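Local atomic coordinates of putative OmpA family lipoprotein (Burkholderia cenocepacia, PDB entry 5LKW), a protein that probably works in the Tol-Pal system that maintains outer membrane integrity, its OmpA-like periplasmic domain binding the diaminopimelic acid of peptidoglycan. Residues H49-D57 and G69-M80. Numbering follows the deposited sequence.
With API (2,6-diaminopimelic acid), chain C.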
loop_
_atom_site.group_PDB
_atom_site.type_symbol
_atom_site.label_atom_id
_atom_site.label_comp_id
_atom_site.label_asym_id
_atom_site.label_seq_id
_atom_site.Cartn_x
_atom_site.Cartn_y
_atom_site.Cartn_z
ATOM N N HIS A 49 -14.049 -4.195 0.783
ATOM C CA HIS A 49 -13.431 -2.914 0.552
ATOM C C HIS A 49 -12.034 -2.823 1.214
ATOM O O HIS A 49 -11.829 -3.302 2.326
ATOM C CB HIS A 49 -14.361 -1.808 1.029
ATOM C CG HIS A 49 -15.485 -1.531 0.076
ATOM N ND1 HIS A 49 -16.288 -2.530 -0.440
ATOM C CD2 HIS A 49 -15.928 -0.373 -0.471
ATOM C CE1 HIS A 49 -17.186 -2.001 -1.252
ATOM N NE2 HIS A 49 -16.996 -0.692 -1.279
ATOM N N VAL A 50 -11.095 -2.200 0.511
ATOM C CA VAL A 50 -9.722 -2.096 0.999
ATOM C C VAL A 50 -9.369 -0.617 0.971
ATOM O O VAL A 50 -9.654 0.090 0.013
ATOM C CB VAL A 50 -8.724 -2.957 0.145
ATOM C CG1 VAL A 50 -8.629 -2.461 -1.300
ATOM C CG2 VAL A 50 -7.346 -3.013 0.763
ATOM N N LEU A 51 -8.768 -0.156 2.057
ATOM C CA LEU A 51 -8.218 1.168 2.103
ATOM C C LEU A 51 -6.736 1.043 1.826
ATOM O O LEU A 51 -6.047 0.309 2.516
ATOM C CB LEU A 51 -8.416 1.745 3.497
ATOM C CG LEU A 51 -7.994 3.175 3.703
ATOM C CD1 LEU A 51 -8.949 4.168 3.005
ATOM C CD2 LEU A 51 -7.951 3.411 5.247
ATOM N N ILE A 52 -6.233 1.791 0.855
ATOM C CA ILE A 52 -4.808 1.706 0.525
ATOM C C ILE A 52 -4.170 2.994 1.030
ATOM O O ILE A 52 -4.429 4.043 0.490
ATOM C CB ILE A 52 -4.573 1.567 -1.026
ATOM C CG1 ILE A 52 -5.169 0.253 -1.600
ATOM C CG2 ILE A 52 -3.063 1.646 -1.399
ATOM C CD1 ILE A 52 -5.497 0.475 -3.085
ATOM N N GLN A 53 -3.341 2.891 2.071
ATOM C CA GLN A 53 -2.689 4.017 2.766
ATOM C C GLN A 53 -1.188 4.108 2.385
ATOM O O GLN A 53 -0.402 3.186 2.681
ATOM C CB GLN A 53 -2.735 3.808 4.277
ATOM C CG GLN A 53 -4.092 3.514 4.885
ATOM C CD GLN A 53 -4.038 3.611 6.391
ATOM O OE1 GLN A 53 -3.293 2.881 7.043
ATOM N NE2 GLN A 53 -4.819 4.520 6.952
ATOM N N GLY A 54 -0.825 5.213 1.741
ATOM C CA GLY A 54 0.555 5.583 1.427
ATOM C C GLY A 54 1.229 6.371 2.558
ATOM O O GLY A 54 0.631 7.275 3.141
ATOM N N ASN A 55 2.460 5.997 2.843
ATOM C CA ASN A 55 3.292 6.522 3.939
ATOM C C ASN A 55 4.652 6.869 3.290
ATOM O O ASN A 55 4.989 6.362 2.203
ATOM C CB ASN A 55 3.467 5.503 5.092
ATOM C CG ASN A 55 2.128 5.081 5.757
ATOM O OD1 ASN A 55 1.730 5.679 6.734
ATOM N ND2 ASN A 55 1.436 4.078 5.195
ATOM N N THR A 56 5.427 7.738 3.935
ATOM C CA THR A 56 6.698 8.158 3.396
ATOM C C THR A 56 7.695 8.119 4.590
ATOM O O THR A 56 7.288 8.057 5.753
ATOM C CB THR A 56 6.640 9.616 2.833
ATOM O OG1 THR A 56 6.546 10.544 3.940
ATOM C CG2 THR A 56 5.478 9.827 1.863
ATOM N N ASP A 57 8.982 8.160 4.341
ATOM C CA ASP A 57 9.859 8.490 5.497
ATOM C C ASP A 57 9.825 10.032 5.824
ATOM O O ASP A 57 9.117 10.785 5.172
ATOM C CB ASP A 57 11.275 7.899 5.387
ATOM C CG ASP A 57 12.078 8.511 4.240
ATOM O OD1 ASP A 57 12.217 9.752 4.215
ATOM O OD2 ASP A 57 12.587 7.766 3.364
ATOM N N GLY A 69 3.107 10.218 -0.538
ATOM C CA GLY A 69 2.245 9.145 -0.007
ATOM C C GLY A 69 1.034 8.878 -0.908
ATOM O O GLY A 69 0.693 7.744 -1.137
ATOM N N GLN A 70 0.373 9.938 -1.402
ATOM C CA GLN A 70 -0.789 9.783 -2.294
ATOM C C GLN A 70 -0.430 9.000 -3.537
ATOM O O GLN A 70 -1.132 8.045 -3.929
ATOM C CB GLN A 70 -1.480 11.155 -2.612
ATOM C CG GLN A 70 -2.817 11.013 -3.330
ATOM C CD GLN A 70 -3.879 10.192 -2.572
ATOM O OE1 GLN A 70 -4.033 10.309 -1.369
ATOM N NE2 GLN A 70 -4.670 9.412 -3.313
ATOM N N LYS A 71 0.689 9.354 -4.139
ATOM C CA LYS A 71 1.122 8.721 -5.373
ATOM C C LYS A 71 1.448 7.235 -5.164
ATOM O O LYS A 71 1.107 6.370 -5.991
ATOM C CB LYS A 71 2.299 9.504 -5.956
ATOM C CG LYS A 71 1.866 10.689 -6.894
ATOM C CD LYS A 71 3.082 11.496 -7.327
ATOM C CE LYS A 71 2.854 12.249 -8.691
ATOM N NZ LYS A 71 1.496 12.889 -8.647
ATOM N N ARG A 72 2.075 6.926 -4.035
ATOM C CA ARG A 72 2.252 5.507 -3.580
ATOM C C ARG A 72 0.900 4.748 -3.442
ATOM O O ARG A 72 0.741 3.623 -3.915
ATOM C CB ARG A 72 3.033 5.506 -2.256
ATOM C CG ARG A 72 4.479 6.004 -2.426
ATOM C CD ARG A 72 5.349 5.929 -1.176
ATOM N NE ARG A 72 6.764 6.106 -1.546
ATOM C CZ ARG A 72 7.714 6.643 -0.769
ATOM N NH1 ARG A 72 7.478 7.058 0.484
ATOM N NH2 ARG A 72 8.931 6.749 -1.242
ATOM N N ALA A 73 -0.098 5.360 -2.830
ATOM C CA ALA A 73 -1.354 4.611 -2.652
ATOM C C ALA A 73 -2.021 4.358 -4.040
ATOM O O ALA A 73 -2.629 3.272 -4.286
ATOM C CB ALA A 73 -2.280 5.324 -1.650
ATOM N N GLU A 74 -1.819 5.307 -4.946
ATOM C CA GLU A 74 -2.443 5.342 -6.276
ATOM C C GLU A 74 -1.764 4.362 -7.198
ATOM O O GLU A 74 -2.452 3.612 -7.917
ATOM C CB GLU A 74 -2.462 6.761 -6.868
ATOM C CG GLU A 74 -3.505 7.666 -6.173
ATOM C CD GLU A 74 -3.555 9.118 -6.690
ATOM O OE1 GLU A 74 -2.596 9.581 -7.379
ATOM O OE2 GLU A 74 -4.560 9.794 -6.347
ATOM N N ALA A 75 -0.419 4.331 -7.134
ATOM C CA ALA A 75 0.375 3.277 -7.752
ATOM C C ALA A 75 -0.111 1.833 -7.415
ATOM O O ALA A 75 -0.189 0.979 -8.294
ATOM C CB ALA A 75 1.878 3.486 -7.444
ATOM N N VAL A 76 -0.457 1.557 -6.154
ATOM C CA VAL A 76 -0.956 0.239 -5.738
ATOM C C VAL A 76 -2.411 -0.002 -6.260
ATOM O O VAL A 76 -2.723 -1.066 -6.797
ATOM C CB VAL A 76 -0.908 0.093 -4.196
ATOM C CG1 VAL A 76 -1.591 -1.201 -3.743
ATOM C CG2 VAL A 76 0.574 0.213 -3.638
ATOM N N ARG A 77 -3.268 0.968 -6.054
ATOM C CA ARG A 77 -4.667 0.957 -6.580
ATOM C C ARG A 77 -4.653 0.710 -8.084
ATOM O O ARG A 77 -5.305 -0.205 -8.575
ATOM C CB ARG A 77 -5.406 2.270 -6.218
ATOM C CG ARG A 77 -6.913 2.318 -6.700
ATOM C CD ARG A 77 -7.478 3.727 -6.725
ATOM N NE ARG A 77 -6.748 4.467 -7.752
ATOM C CZ ARG A 77 -6.633 5.789 -7.842
ATOM N NH1 ARG A 77 -7.218 6.603 -6.965
ATOM N NH2 ARG A 77 -5.898 6.292 -8.832
ATOM N N ARG A 78 -3.826 1.471 -8.797
ATOM C CA ARG A 78 -3.684 1.337 -10.234
ATOM C C ARG A 78 -3.260 -0.070 -10.660
ATOM O O ARG A 78 -3.833 -0.660 -11.602
ATOM C CB ARG A 78 -2.684 2.385 -10.739
ATOM C CG ARG A 78 -2.030 2.042 -12.063
ATOM C CD ARG A 78 -1.411 3.282 -12.720
ATOM N NE ARG A 78 -0.090 3.546 -12.172
ATOM C CZ ARG A 78 0.212 4.531 -11.319
ATOM N NH1 ARG A 78 -0.714 5.390 -10.891
ATOM N NH2 ARG A 78 1.466 4.647 -10.889
ATOM N N ALA A 79 -2.251 -0.623 -9.985
ATOM C CA ALA A 79 -1.824 -2.007 -10.245
ATOM C C ALA A 79 -2.935 -2.995 -10.005
ATOM O O ALA A 79 -3.008 -4.013 -10.685
ATOM C CB ALA A 79 -0.615 -2.394 -9.362
ATOM N N MET A 80 -3.784 -2.748 -9.005
ATOM C CA MET A 80 -4.929 -3.655 -8.827
ATOM C C MET A 80 -6.077 -3.342 -9.796
ATOM O O MET A 80 -6.692 -4.252 -10.305
ATOM C CB MET A 80 -5.384 -3.759 -7.355
ATOM C CG MET A 80 -4.310 -4.416 -6.450
ATOM S SD MET A 80 -4.946 -5.031 -4.870
ATOM C CE MET A 80 -5.472 -3.546 -4.044
HETATM C C API C . 10.371 9.199 0.741
HETATM C CA API C . 10.913 10.598 0.909
HETATM C C3 API C . 12.428 10.793 0.846
HETATM C C4 API C . 12.733 12.295 1.030
HETATM C C5 API C . 13.667 12.904 -0.033
HETATM C C6 API C . 13.818 14.434 0.059
HETATM O O API C . 9.556 8.858 1.588
HETATM O OXT API C . 10.673 8.398 -0.173
HETATM N N API C . 10.481 11.026 2.238
#
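The guanidinium of Arg72 meets strand 50-55 and the loop after it by its edge: Asn55 O, Thr56 CA and API OXT lie near its plane. The example illustrates how one strand-helix pair can combine a ligand site with close packing. Arg72 NH1 donates to a lone pair of Asn55 O, in the carbonyl plane, at 3.1 Å and a nearly straight 160°. The same nitrogen also reaches API O, while Arg72 NH2 binds API OXT at 2.6 Å, a two-pronged grip on the carboxylate. Extended from CG to NE, the side chain spans the distance from helix to ligand, and the bond from Arg72 NE to Ser24 O helps fix the rotation of its flat end. Thr56 crosses Arg72 at about a right angle, its CG2 resting 3.4 Å from Gly69 N. Asp57 N donates to API O, and Asp57 OD1 takes the ligand amine; Asp57 OD2 is salt-bridged to Arg59 and Arg114.

Behind the pocket the backbones close up at Gly54 and Gly69, where Gly54 CA sends a CH...O contact to Gly69 O at 3.4 Å. Farther along, Ala73 CB sits 3.3 Å from Ile52 O. Chi1 of -64° sets Ile52 CG1 beside the backbone N and leaves CG2 anti to it, against Ala73 and Val76, while CD1 reaches Arg77 CB and, at 4.1 Å, Met80 CE. The N-to-C directions of the two segments differ by 141°, nearer antiparallel, as in a beta-alpha-beta unit, here completed by strand 90-96, with the diaminopimelate pocket at the C-terminal end of strand 50-55, the peptidoglycan-binding site of the OmpA-like fold.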